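Local structure of 26S proteasome regulatory subunit RPN10 (Schizosaccharomyces pombe, 2X5N) at residues Ile7-Ser12 with Glu26-Thr31; Gly18-Thr23 with Ile141-Leu146; Glu45-Leu50 with Lys103-Arg108. The protein binds polyubiquitin chains at the 26S proteasome and protects them from disassembly by deubiquitinating enzymes, thereby promoting protein degradation. One frame throughout, in Å; residues are numbered along the deposited sequence.

All three contacts belong to one von Willebrand type A domain and reach one mixed sheet. Interaction 1 joins strand 3-9 to helix 24-42. Interaction 2, about 10 Å away between centres, ties the loop before that helix to strand 136-143; the two touch where Ala27 meets Tyr20 and Ile21, and their segments alternate along the chain. Later in sequence, interaction 3 joins the starts of strands 47-52 and 106-113. Its centre lies about 19 Å from that of interaction 1, met where strands 3-9 and 47-52 pair at Ile7 and Gly49, and about 27 Å from that of interaction 2. Interactions 1 and 2 lie at the C-terminal ends of the parallel strands, interaction 3 at their N-terminal ends.

Interaction 1: Ile7-Ser12 with Glu26-Thr31; sequences ILIDNS and EAQKDT
The end of the strand in Ile7-Ser12 passes beside the helix of Glu26-Thr31, and the backbones come nearest at Ile9 and Gln28, whose CA atoms are 7.4 Å apart. The strand stops at Ile9. The chain then continues as a loop through Asp10 and Ser12.

Gln28 carries the contact. Its chain has CG anti to the backbone N (chi1 155°) and is extended beyond CG, which brings the amide up to the strand end. There it bonds to both backbone polar groups of one residue. Asp10 N donates to Gln28 OE1 at 2.8 Å, and Gln28 NE2 donates to Asp10 O at 2.9 Å with a nearly straight N-H...O angle of 165°. Asp10 O lies close to the plane of the Gln28 amide, but NE2 sits above the plane of that carbonyl. Bonds through both OE1 and NE2 fix how the amide is turned. Ile9 crosses the glutamine at about a right angle, with Ile9 CB 3.7 Å from Gln28 CD.

The strand and helix open a beta-alpha-beta unit that runs on to strand 47-52, as in other von Willebrand type A domains. In that family the loop after the first strand carries the Asp-x-Ser-x-Ser motif of the metal-ion-dependent adhesion site. Here Asp10 and Ser12 match its first two positions, but Trp14 stands at the third.

Asp10 OD1 accepts from Ser12 N at 2.9 Å, an Asx turn, and also from Ser12 OG at 2.9 Å. Asp10 OD2 is taken by Ser115 OG and Gly114 N.

Interaction 2: Gly18-Thr23 with Ile141-Leu146; sequences GDYIPT and IHIGEL
Tyr20 brings its phenol end up to Ile143 and the backbone of Gly144. The ring meets Ile143 at an oblique angle, with Tyr20 CZ 3.6 Å from Ile143 CB. A second touch joins Tyr20 CE1 and Ile143 CG2, 4.0 Å apart. With CG1 of Ile143 set between its backbone N and carbonyl carbon (chi1 69°), CG2 is the branch that meets the ring.

The polar end of Tyr20 is buried but well supplied with partners. Gly144 N donates to Tyr20 OH at 2.9 Å, and the bond is almost straight at 167°. The same hydroxyl is hydrogen-bonded to the carbonyl O of Ile170, on the neighbouring strand. A phenylalanine here would keep the ring packing, but would probably leave Gly144 N and the Ile170 carbonyl without this shared mate.

Gly144 has backbone angles (phi 100°) at which a CB would strike the preceding carbonyl O, so this position calls for glycine. Close by, Asp19 OD2 and Glu145 OE1 lie 4.7 Å apart. Both form salt bridges with Arg24 NH2, which is likely to offset their like charges.

Thr23 then N-caps helix 24-42. The contact thus fastens the loop between strand 3-9 and that helix to the C-terminal ends of strands 136-143 and 166-170, the end of the sheet at which many von Willebrand type A domains carry the metal-ion-dependent adhesion site.

Interaction 3: Glu45-Leu50 with Lys103-Arg108; sequences ENMCGL and KIQRQR. With SO4 (sulfate ion), chain B.
Packing between Gln105 and Met47 joins the two segments. The side chain of Gln105, extended beyond CG, crosses that of Met47 at about a right angle. Its end, Gln105 NE2, abuts the methionine at CB and CG, 3.6 Å from Met47 CG. The backbones are nearest at Asn46 and Gln105, their CA atoms 7.4 Å apart.

No hydrogen bond spans the segments. Gln105 NE2 lies 3.3 Å from Met47 N, but both are donors. It is 3.4 Å from Glu45 O, where the angle is poor. NE2 has its hydrogen-bond partner outside the two segments. Asn46 is held by strand 3-9, the N-terminus and helix 24-42: OD1 accepts from Glu3 N, and ND2 bonds to the carbonyls of Val1 and Lys39.

The charged interactions lie beside the contact: Arg106 does not touch 45-50 but meets a sulfate, probably from the crystallisation liquor, with its guanidinium edge. Arg106 NE donates to sulfate O4 at 2.9 Å, almost straight at 177°. Arg106 NH2 donates to sulfate O1, also at 2.9 Å. The two bonds hold O1 and O4 against the guanidinium edge, and Leu2 N gives the ion a further bond.

Strand 3-9 runs between 47-52 and 106-113, and Gln105 packs on its Ala4, with NE2 beside Met47. The contact bridges the N-terminal ends of three adjacent parallel strands in the central sheet of the von Willebrand type A fold.

Interaction 1: Ile7-Ser12 with Glu26-Thr31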
ATOM      1  N   ILE A   7       3.501   1.061  -3.869  1.00  3.23           N
ATOM      2  CA  ILE A   7       2.554   1.643  -2.934  1.00  3.44           C
ATOM      3  C   ILE A   7       1.213   1.807  -3.654  1.00  3.33           C
ATOM      4  O   ILE A   7       1.137   2.444  -4.683  1.00  4.25           O
ATOM      5  CB  ILE A   7       3.061   2.993  -2.347  1.00  4.11           C
ATOM      6  CG1 ILE A   7       4.419   2.787  -1.642  1.00  4.24           C
ATOM      7  CG2 ILE A   7       2.026   3.511  -1.394  1.00  5.35           C
ATOM      8  CD1 ILE A   7       5.144   4.038  -1.237  1.00  5.75           C
ATOM      9  N   LEU A   8       0.183   1.174  -3.100  1.00  3.54           N
ATOM     10  CA  LEU A   8      -1.134   1.106  -3.696  1.00  4.09           C
ATOM     11  C   LEU A   8      -2.096   1.935  -2.866  1.00  4.78           C
ATOM     12  O   LEU A   8      -2.348   1.625  -1.688  1.00  5.81           O
ATOM     13  CB  LEU A   8      -1.637  -0.342  -3.719  1.00  4.05           C
ATOM     14  CG  LEU A   8      -1.191  -1.199  -4.912  1.00  4.20           C
ATOM     15  CD1 LEU A   8       0.333  -1.160  -5.125  1.00  5.47           C
ATOM     16  CD2 LEU A   8      -1.643  -2.642  -4.733  1.00  6.23           C
ATOM     17  N   ILE A   9      -2.632   2.982  -3.478  1.00  3.87           N
ATOM     18  CA  ILE A   9      -3.580   3.869  -2.803  1.00  4.80           C
ATOM     19  C   ILE A   9      -5.000   3.524  -3.210  1.00  3.82           C
ATOM     20  O   ILE A   9      -5.274   3.148  -4.352  1.00  4.79           O
ATOM     21  CB  ILE A   9      -3.286   5.373  -3.043  1.00  4.89           C
ATOM     22  CG1 ILE A   9      -3.316   5.782  -4.527  1.00  6.10           C
ATOM     23  CG2 ILE A   9      -1.951   5.724  -2.384  1.00  6.77           C
ATOM     24  CD1 ILE A   9      -3.263   7.251  -4.693  1.00  7.61           C
ATOM     25  N   ASP A  10      -5.891   3.628  -2.239  1.00  3.67           N
ATOM     26  CA  ASP A  10      -7.312   3.459  -2.461  1.00  3.93           C
ATOM     27  C   ASP A  10      -7.887   4.827  -2.846  1.00  3.12           C
ATOM     28  O   ASP A  10      -7.901   5.761  -2.034  1.00  3.75           O
ATOM     29  CB  ASP A  10      -7.949   2.871  -1.194  1.00  3.89           C
ATOM     30  CG  ASP A  10      -9.407   2.471  -1.362  1.00  4.85           C
ATOM     31  OD1 ASP A  10     -10.093   2.985  -2.270  1.00  4.93           O
ATOM     32  OD2 ASP A  10      -9.861   1.635  -0.547  1.00  4.59           O
ATOM     33  N   ASN A  11      -8.309   4.947  -4.100  1.00  4.02           N
ATOM     34  CA  ASN A  11      -9.016   6.151  -4.575  1.00  4.95           C
ATOM     35  C   ASN A  11     -10.457   5.825  -4.947  1.00  4.68           C
ATOM     36  O   ASN A  11     -11.002   6.414  -5.886  1.00  5.98           O
ATOM     37  CB  ASN A  11      -8.292   6.806  -5.750  1.00  4.51           C
ATOM     38  CG  ASN A  11      -8.245   5.924  -6.967  1.00  4.24           C
ATOM     39  OD1 ASN A  11      -8.126   4.710  -6.851  1.00  5.76           O
ATOM     40  ND2 ASN A  11      -8.296   6.534  -8.155  1.00  5.21           N
ATOM     41  N   SER A  12     -11.081   4.906  -4.195  1.00  4.01           N
ATOM     42  CA  SER A  12     -12.502   4.610  -4.371  1.00  4.85           C
ATOM     43  C   SER A  12     -13.387   5.660  -3.709  1.00  4.96           C
ATOM     44  O   SER A  12     -12.922   6.494  -2.924  1.00  5.89           O
ATOM     45  CB  SER A  12     -12.857   3.232  -3.807  1.00  5.33           C
ATOM     46  OG  SER A  12     -12.943   3.255  -2.399  1.00  8.23           O
ATOM     47  N   GLU A  26      -7.138  11.882   1.769  0.54  5.04           N
ATOM     48  CA  GLU A  26      -6.066  12.827   2.039  0.54  6.03           C
ATOM     49  C   GLU A  26      -5.174  12.384   3.189  0.54  5.84           C
ATOM     50  O   GLU A  26      -3.978  12.664   3.224  0.54  8.51           O
ATOM     51  CB  GLU A  26      -6.657  14.201   2.310  0.54  6.39           C
ATOM     52  CG  GLU A  26      -7.156  14.886   1.042  0.54 10.60           C
ATOM     53  CD  GLU A  26      -6.011  15.218   0.103  0.54 16.58           C
ATOM     54  OE1 GLU A  26      -4.951  15.646   0.609  0.54 19.50           O
ATOM     55  OE2 GLU A  26      -6.163  15.043  -1.128  0.54 18.73           O
ATOM     56  N   ALA A  27      -5.782  11.694   4.133  1.00  5.15           N
ATOM     57  CA  ALA A  27      -5.074  11.041   5.225  1.00  5.70           C
ATOM     58  C   ALA A  27      -4.046  10.040   4.749  1.00  4.45           C
ATOM     59  O   ALA A  27      -2.918   9.939   5.209  1.00  5.39           O
ATOM     60  CB  ALA A  27      -5.983  10.523   6.291  1.00  5.66           C
ATOM     61  N   GLN A  28      -4.521   9.259   3.793  1.00  7.18           N
ATOM     62  CA  GLN A  28      -3.715   8.259   3.139  1.00  7.86           C
ATOM     63  C   GLN A  28      -2.576   8.949   2.395  1.00  6.74           C
ATOM     64  O   GLN A  28      -1.421   8.512   2.444  1.00  6.85           O
ATOM     65  CB  GLN A  28      -4.624   7.435   2.188  1.00  5.58           C
ATOM     66  CG  GLN A  28      -3.929   6.795   1.043  1.00  8.20           C
ATOM     67  CD  GLN A  28      -4.933   6.185   0.122  1.00  6.17           C
ATOM     68  OE1 GLN A  28      -5.104   4.980   0.092  1.00  6.13           O
ATOM     69  NE2 GLN A  28      -5.647   7.034  -0.620  1.00  6.10           N
ATOM     70  N   LYS A  29      -2.905   9.996   1.646  0.80  7.22           N
ATOM     71  CA  LYS A  29      -1.893  10.696   0.822  0.80  8.72           C
ATOM     72  C   LYS A  29      -0.669  11.169   1.634  0.80  7.05           C
ATOM     73  O   LYS A  29       0.471  11.019   1.194  0.80  9.90           O
ATOM     74  CB  LYS A  29      -2.536  11.866   0.071  0.80 21.25           C
ATOM     75  CG  LYS A  29      -1.689  12.446  -1.037  0.80 51.22           C
ATOM     76  CD  LYS A  29      -2.404  13.614  -1.687  0.80 79.87           C
ATOM     77  CE  LYS A  29      -1.593  14.218  -2.813  0.80106.12           C
ATOM     78  NZ  LYS A  29      -2.162  15.527  -3.227  0.80129.67           N
ATOM     79  N   ASP A  30      -0.907  11.697   2.836  1.00  9.17           N
ATOM     80  CA  ASP A  30       0.194  12.088   3.722  1.00  7.99           C
ATOM     81  C   ASP A  30       0.999  10.855   4.217  1.00  9.87           C
ATOM     82  O   ASP A  30       2.213  10.901   4.371  1.00 10.43           O
ATOM     83  CB  ASP A  30      -0.324  12.863   4.945  1.00 11.60           C
ATOM     84  CG  ASP A  30      -0.758  14.296   4.623  0.53 12.13           C
ATOM     85  OD1 ASP A  30      -0.765  14.684   3.442  0.45 11.86           O
ATOM     86  OD2 ASP A  30      -1.094  15.043   5.572  0.39 12.18           O
ATOM     87  N   THR A  31       0.315   9.750   4.455  1.00  6.82           N
ATOM     88  CA  THR A  31       0.955   8.504   4.886  1.00  6.76           C
ATOM     89  C   THR A  31       1.862   7.913   3.785  1.00  6.14           C
ATOM     90  O   THR A  31       2.923   7.345   4.064  1.00  6.88           O
ATOM     91  CB  THR A  31      -0.107   7.500   5.307  1.00  6.38           C
ATOM     92  OG1 THR A  31      -0.961   8.137   6.257  1.00  6.11           O
ATOM     93  CG2 THR A  31       0.521   6.296   5.929  1.00  6.54           C
TER

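Interaction 2: Gly18-Thr23 with Ile141-Leu146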
ATOM      1  N   GLY A  18     -15.004  11.966   5.787  1.00  7.24           N
ATOM      2  CA  GLY A  18     -14.290  12.788   6.751  1.00  8.59           C
ATOM      3  C   GLY A  18     -14.049  12.167   8.120  1.00  6.19           C
ATOM      4  O   GLY A  18     -13.657  12.859   9.051  1.00  9.18           O
ATOM      5  N   ASP A  19     -14.266  10.865   8.248  1.00  5.10           N
ATOM      6  CA  ASP A  19     -13.969  10.192   9.508  1.00  6.38           C
ATOM      7  C   ASP A  19     -12.477  10.027   9.808  1.00  6.68           C
ATOM      8  O   ASP A  19     -12.121   9.656  10.930  1.00  7.53           O
ATOM      9  CB  ASP A  19     -14.730   8.855   9.644  1.00  7.21           C
ATOM     10  CG  ASP A  19     -14.362   7.809   8.602  1.00  7.46           C
ATOM     11  OD1 ASP A  19     -13.676   8.109   7.609  1.00  6.74           O
ATOM     12  OD2 ASP A  19     -14.794   6.654   8.804  1.00 10.09           O
ATOM     13  N   TYR A  20     -11.623  10.302   8.823  1.00  5.32           N
ATOM     14  CA  TYR A  20     -10.186  10.503   9.051  1.00  4.97           C
ATOM     15  C   TYR A  20      -9.873  11.910   8.574  1.00  5.68           C
ATOM     16  O   TYR A  20     -10.404  12.354   7.570  1.00  6.65           O
ATOM     17  CB  TYR A  20      -9.340   9.463   8.290  1.00  6.06           C
ATOM     18  CG  TYR A  20      -9.532   8.057   8.789  1.00  4.76           C
ATOM     19  CD1 TYR A  20      -8.554   7.407   9.536  1.00  5.14           C
ATOM     20  CD2 TYR A  20     -10.732   7.390   8.562  1.00  5.32           C
ATOM     21  CE1 TYR A  20      -8.765   6.129  10.016  1.00  4.96           C
ATOM     22  CE2 TYR A  20     -10.945   6.109   9.042  1.00  4.42           C
ATOM     23  CZ  TYR A  20      -9.961   5.497   9.768  1.00  4.54           C
ATOM     24  OH  TYR A  20     -10.197   4.231  10.243  1.00  5.31           O
ATOM     25  N   ILE A  21      -9.023  12.627   9.304  1.00  7.56           N
ATOM     26  CA  ILE A  21      -8.783  14.029   9.034  1.00  9.52           C
ATOM     27  C   ILE A  21      -7.775  14.190   7.907  1.00  7.40           C
ATOM     28  O   ILE A  21      -6.716  13.596   7.950  1.00  7.73           O
ATOM     29  CB  ILE A  21      -8.293  14.755  10.311  1.00 15.59           C
ATOM     30  CG1 ILE A  21      -9.448  14.875  11.311  1.00 37.33           C
ATOM     31  CG2 ILE A  21      -7.806  16.155   9.981  1.00 13.23           C
ATOM     32  CD1 ILE A  21      -9.040  15.426  12.656  1.00 56.94           C
ATOM     33  N   PRO A  22      -8.107  14.990   6.884  1.00  6.07           N
ATOM     34  CA  PRO A  22      -9.390  15.668   6.644  1.00  6.45           C
ATOM     35  C   PRO A  22     -10.395  14.805   5.857  1.00  7.01           C
ATOM     36  O   PRO A  22     -11.609  15.005   5.973  1.00  8.11           O
ATOM     37  CB  PRO A  22      -8.971  16.890   5.829  1.00  8.84           C
ATOM     38  CG  PRO A  22      -7.786  16.380   5.029  1.00  9.29           C
ATOM     39  CD  PRO A  22      -7.065  15.429   5.936  1.00  7.11           C
ATOM     40  N   THR A  23      -9.882  13.866   5.061  1.00  5.90           N
ATOM     41  CA  THR A  23     -10.673  12.788   4.468  1.00  5.58           C
ATOM     42  C   THR A  23      -9.812  11.538   4.528  1.00  4.52           C
ATOM     43  O   THR A  23      -8.603  11.620   4.671  1.00  5.74           O
ATOM     44  CB  THR A  23     -11.039  13.043   2.994  1.00  6.77           C
ATOM     45  OG1 THR A  23      -9.848  13.106   2.209  1.00  8.04           O
ATOM     46  CG2 THR A  23     -11.846  14.328   2.859  1.00  9.36           C
ATOM     47  N   ILE A 141      -2.479  -1.314   5.181  1.00  4.52           N
ATOM     48  CA  ILE A 141      -2.959  -0.274   6.102  1.00  4.03           C
ATOM     49  C   ILE A 141      -4.469  -0.266   5.913  1.00  3.95           C
ATOM     50  O   ILE A 141      -4.961   0.123   4.862  1.00  4.36           O
ATOM     51  CB  ILE A 141      -2.362   1.090   5.765  1.00  5.31           C
ATOM     52  CG1 ILE A 141      -0.835   1.045   5.935  1.00  7.20           C
ATOM     53  CG2 ILE A 141      -2.987   2.159   6.658  1.00  6.35           C
ATOM     54  CD1 ILE A 141      -0.075   2.145   5.195  1.00 10.18           C
ATOM     55  N   HIS A 142      -5.187  -0.740   6.929  1.00  4.46           N
ATOM     56  CA  HIS A 142      -6.624  -0.927   6.860  1.00  3.95           C
ATOM     57  C   HIS A 142      -7.306   0.156   7.696  1.00  3.49           C
ATOM     58  O   HIS A 142      -7.025   0.286   8.897  1.00  4.36           O
ATOM     59  CB  HIS A 142      -6.964  -2.320   7.389  1.00  4.47           C
ATOM     60  CG  HIS A 142      -8.360  -2.759   7.076  1.00  7.53           C
ATOM     61  ND1 HIS A 142      -8.988  -3.766   7.771  1.00 10.05           N
ATOM     62  CD2 HIS A 142      -9.235  -2.357   6.122  1.00  8.73           C
ATOM     63  CE1 HIS A 142     -10.199  -3.955   7.272  1.00 11.39           C
ATOM     64  NE2 HIS A 142     -10.373  -3.110   6.270  1.00 10.40           N
ATOM     65  N   ILE A 143      -8.181   0.924   7.054  1.00  3.63           N
ATOM     66  CA  ILE A 143      -8.922   1.995   7.715  1.00  4.00           C
ATOM     67  C   ILE A 143     -10.406   1.885   7.382  1.00  5.00           C
ATOM     68  O   ILE A 143     -10.789   1.191   6.438  1.00  6.16           O
ATOM     69  CB  ILE A 143      -8.378   3.394   7.295  1.00  4.14           C
ATOM     70  CG1 ILE A 143      -8.691   3.717   5.848  1.00  4.64           C
ATOM     71  CG2 ILE A 143      -6.902   3.489   7.658  1.00  5.62           C
ATOM     72  CD1 ILE A 143      -8.266   5.106   5.457  1.00  8.28           C
ATOM     73  N   GLY A 144     -11.224   2.578   8.159  1.00  5.99           N
ATOM     74  CA  GLY A 144     -12.641   2.690   7.866  1.00  6.81           C
ATOM     75  C   GLY A 144     -13.486   1.761   8.690  1.00  9.83           C
ATOM     76  O   GLY A 144     -13.413   1.766   9.922  1.00 12.15           O
ATOM     77  N   GLU A 145     -14.266   0.953   7.991  1.00 12.27           N
ATOM     78  CA  GLU A 145     -14.999  -0.130   8.608  1.00 14.50           C
ATOM     79  C   GLU A 145     -14.011  -1.279   8.840  1.00 15.81           C
ATOM     80  O   GLU A 145     -13.355  -1.782   7.895  1.00 20.37           O
ATOM     81  CB  GLU A 145     -16.143  -0.556   7.688  1.00 22.66           C
ATOM     82  CG  GLU A 145     -17.203   0.523   7.497  1.00 27.56           C
ATOM     83  CD  GLU A 145     -16.690   1.789   6.806  1.00 26.18           C
ATOM     84  OE1 GLU A 145     -17.064   2.876   7.310  1.00 19.69           O
ATOM     85  OE2 GLU A 145     -15.933   1.705   5.778  1.00 25.24           O
ATOM     86  N   LEU A 146     -13.861  -1.661  10.101  1.00 18.20           N
ATOM     87  CA  LEU A 146     -12.878  -2.660  10.491  1.00 36.32           C
ATOM     88  C   LEU A 146     -13.570  -3.837  11.154  1.00 32.92           C
ATOM     89  O   LEU A 146     -12.953  -4.878  11.383  1.00 37.43           O
ATOM     90  CB  LEU A 146     -11.855  -2.052  11.452  1.00 64.33           C
ATOM     91  CG  LEU A 146     -11.075  -0.838  10.943  1.00 86.58           C
ATOM     92  CD1 LEU A 146     -10.243  -0.233  12.062  1.00105.90           C
ATOM     93  CD2 LEU A 146     -10.198  -1.211   9.761  1.00102.66           C
TER

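Interaction 3: Glu45-Leu50 with Lys103-Arg108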
ATOM      1  N   GLU A  45      19.659   2.541  -2.926  1.00  7.27           N
ATOM      2  CA  GLU A  45      19.152   1.968  -4.166  1.00  7.55           C
ATOM      3  C   GLU A  45      17.683   1.569  -4.123  1.00  7.02           C
ATOM      4  O   GLU A  45      17.154   1.067  -5.114  1.00  8.08           O
ATOM      5  CB  GLU A  45      20.016   0.789  -4.557  1.00  9.37           C
ATOM      6  CG  GLU A  45      21.401   1.212  -5.023  1.00 12.21           C
ATOM      7  CD  GLU A  45      22.088   0.097  -5.734  0.79 15.96           C
ATOM      8  OE1 GLU A  45      22.469  -0.844  -5.039  1.00 19.44           O
ATOM      9  OE2 GLU A  45      22.218   0.153  -6.973  0.64 16.39           O
ATOM     10  N   ASN A  46      17.006   1.770  -2.999  1.00  5.44           N
ATOM     11  CA  ASN A  46      15.585   1.428  -2.940  1.00  5.37           C
ATOM     12  C   ASN A  46      14.778   2.348  -3.836  1.00  5.26           C
ATOM     13  O   ASN A  46      15.093   3.534  -3.990  1.00  6.75           O
ATOM     14  CB  ASN A  46      15.064   1.524  -1.516  1.00  5.65           C
ATOM     15  CG  ASN A  46      15.475   0.348  -0.664  1.00  6.06           C
ATOM     16  OD1 ASN A  46      16.118  -0.581  -1.140  1.00  6.26           O
ATOM     17  ND2 ASN A  46      15.093   0.371   0.603  1.00  5.86           N
ATOM     18  N   MET A  47      13.729   1.788  -4.417  0.78  4.96           N
ATOM     19  CA  MET A  47      12.835   2.515  -5.301  0.78  4.62           C
ATOM     20  C   MET A  47      11.409   2.222  -4.887  0.78  3.16           C
ATOM     21  O   MET A  47      11.113   1.147  -4.389  0.78  3.67           O
ATOM     22  CB  MET A  47      12.990   2.003  -6.732  0.78  7.91           C
ATOM     23  CG  MET A  47      14.399   2.035  -7.227  0.78 10.94           C
ATOM     24  SD  MET A  47      14.744   3.652  -7.887  0.78 13.47           S
ATOM     25  CE  MET A  47      14.331   3.381  -9.609  0.78 38.87           C
ATOM     26  N   CYS A  48      10.520   3.164  -5.158  1.00  5.03           N
ATOM     27  CA  CYS A  48       9.087   3.035  -4.952  1.00  4.43           C
ATOM     28  C   CYS A  48       8.287   3.390  -6.175  1.00  3.97           C
ATOM     29  O   CYS A  48       8.645   4.348  -6.858  1.00  4.95           O
ATOM     30  CB  CYS A  48       8.524   3.749  -3.722  1.00  7.12           C
ATOM     31  SG  CYS A  48       9.317   3.451  -2.184  1.00  6.23           S
ATOM     32  N   GLY A  49       7.188   2.690  -6.406  1.00  3.84           N
ATOM     33  CA  GLY A  49       6.256   3.053  -7.449  1.00  3.87           C
ATOM     34  C   GLY A  49       4.887   3.267  -6.824  1.00  3.63           C
ATOM     35  O   GLY A  49       4.671   2.952  -5.642  1.00  4.48           O
ATOM     36  N   LEU A  50       3.972   3.799  -7.616  1.00  3.53           N
ATOM     37  CA  LEU A  50       2.676   4.230  -7.135  1.00  4.29           C
ATOM     38  C   LEU A  50       1.587   3.684  -8.051  1.00  4.56           C
ATOM     39  O   LEU A  50       1.653   3.830  -9.272  1.00  5.40           O
ATOM     40  CB  LEU A  50       2.584   5.757  -7.089  1.00  5.49           C
ATOM     41  CG  LEU A  50       1.281   6.320  -6.548  1.00  5.35           C
ATOM     42  CD1 LEU A  50       1.094   5.940  -5.090  1.00  7.26           C
ATOM     43  CD2 LEU A  50       1.230   7.839  -6.707  1.00  7.13           C
ATOM     44  N   LYS A 103      17.123  -6.120 -10.276  1.00  5.36           N
ATOM     45  CA  LYS A 103      16.423  -7.300  -9.812  1.00  6.41           C
ATOM     46  C   LYS A 103      16.994  -7.901  -8.539  1.00  5.96           C
ATOM     47  O   LYS A 103      16.430  -8.840  -7.989  1.00  6.56           O
ATOM     48  CB  LYS A 103      16.285  -8.295 -10.955  1.00  8.62           C
ATOM     49  CG  LYS A 103      15.262  -7.737 -11.960  1.00 14.31           C
ATOM     50  CD  LYS A 103      15.031  -8.590 -13.167  1.00 16.89           C
ATOM     51  CE  LYS A 103      13.952  -7.970 -14.067  1.00 13.33           C
ATOM     52  NZ  LYS A 103      14.479  -6.756 -14.662  1.00 15.91           N
ATOM     53  N   ILE A 104      18.088  -7.337  -8.029  1.00  5.30           N
ATOM     54  CA  ILE A 104      18.555  -7.718  -6.698  1.00  5.88           C
ATOM     55  C   ILE A 104      17.567  -7.235  -5.641  1.00  4.95           C
ATOM     56  O   ILE A 104      17.462  -7.828  -4.576  1.00  6.69           O
ATOM     57  CB  ILE A 104      19.973  -7.191  -6.348  1.00  5.12           C
ATOM     58  CG1 ILE A 104      20.967  -7.490  -7.475  1.00  6.16           C
ATOM     59  CG2 ILE A 104      20.446  -7.823  -5.036  1.00  6.64           C
ATOM     60  CD1 ILE A 104      22.391  -7.081  -7.173  1.00  8.76           C
ATOM     61  N   GLN A 105      16.838  -6.169  -5.938  1.00  5.43           N
ATOM     62  CA  GLN A 105      15.821  -5.709  -4.999  1.00  5.31           C
ATOM     63  C   GLN A 105      14.791  -6.787  -4.687  1.00  5.04           C
ATOM     64  O   GLN A 105      14.228  -7.397  -5.581  1.00  5.35           O
ATOM     65  CB  GLN A 105      15.086  -4.505  -5.597  1.00  4.72           C
ATOM     66  CG  GLN A 105      15.839  -3.187  -5.614  1.00  6.72           C
ATOM     67  CD  GLN A 105      15.049  -2.150  -6.347  1.00  6.26           C
ATOM     68  OE1 GLN A 105      14.690  -2.329  -7.514  1.00  9.13           O
ATOM     69  NE2 GLN A 105      14.637  -1.134  -5.630  1.00  9.30           N
ATOM     70  N   ARG A 106      14.529  -6.960  -3.399  1.00  4.94           N
ATOM     71  CA  ARG A 106      13.382  -7.708  -2.933  1.00  4.80           C
ATOM     72  C   ARG A 106      12.109  -7.014  -3.387  1.00  4.60           C
ATOM     73  O   ARG A 106      12.137  -5.851  -3.785  1.00  5.29           O
ATOM     74  CB  ARG A 106      13.405  -7.788  -1.407  1.00  5.12           C
ATOM     75  CG  ARG A 106      14.665  -8.435  -0.813  1.00  6.42           C
ATOM     76  CD  ARG A 106      14.777  -8.084   0.652  1.00  9.90           C
ATOM     77  NE  ARG A 106      16.012  -8.521   1.312  1.00 10.06           N
ATOM     78  CZ  ARG A 106      16.185  -9.718   1.856  1.00 12.31           C
ATOM     79  NH1 ARG A 106      15.226 -10.631   1.772  1.00 15.43           N
ATOM     80  NH2 ARG A 106      17.328 -10.010   2.460  1.00 12.13           N
ATOM     81  N   GLN A 107      10.991  -7.722  -3.310  1.00  4.88           N
ATOM     82  CA  GLN A 107       9.724  -7.198  -3.798  1.00  5.18           C
ATOM     83  C   GLN A 107       8.733  -7.006  -2.663  1.00  3.81           C
ATOM     84  O   GLN A 107       8.518  -7.909  -1.852  1.00  5.75           O
ATOM     85  CB  GLN A 107       9.139  -8.140  -4.837  1.00  6.12           C
ATOM     86  CG  GLN A 107      10.071  -8.394  -6.042  1.00  6.02           C
ATOM     87  CD  GLN A 107       9.415  -9.317  -7.043  1.00  9.34           C
ATOM     88  OE1 GLN A 107       8.509  -8.909  -7.738  1.00 12.11           O
ATOM     89  NE2 GLN A 107       9.845 -10.560  -7.097  1.00 11.76           N
ATOM     90  N   ARG A 108       8.140  -5.804  -2.612  1.00  3.89           N
ATOM     91  CA  ARG A 108       7.175  -5.497  -1.560  1.00  3.13           C
ATOM     92  C   ARG A 108       6.021  -4.676  -2.124  1.00  3.43           C
ATOM     93  O   ARG A 108       6.209  -3.817  -2.987  1.00  4.14           O
ATOM     94  CB  ARG A 108       7.841  -4.726  -0.410  1.00  4.97           C
ATOM     95  CG  ARG A 108       6.877  -4.326   0.739  1.00  5.13           C
ATOM     96  CD  ARG A 108       7.613  -3.649   1.917  1.00  4.92           C
ATOM     97  NE  ARG A 108       8.475  -4.619   2.574  1.00  5.68           N
ATOM     98  CZ  ARG A 108       8.072  -5.523   3.452  1.00  5.34           C
ATOM     99  NH1 ARG A 108       6.842  -5.509   3.935  1.00  6.91           N
ATOM    100  NH2 ARG A 108       8.922  -6.445   3.854  1.00  6.41           N
TER
HETATM  101  S   SO4 B1194      19.390  -6.754   2.230  0.85  9.24           S
HETATM  102  O1  SO4 B1194      19.160  -7.916   3.089  0.92 13.73           O
HETATM  103  O2  SO4 B1194      19.561  -5.547   3.060  0.74  9.75           O
HETATM  104  O3  SO4 B1194      20.609  -7.013   1.478  0.80 11.17           O
HETATM  105  O4  SO4 B1194      18.272  -6.652   1.338  1.00  9.17           O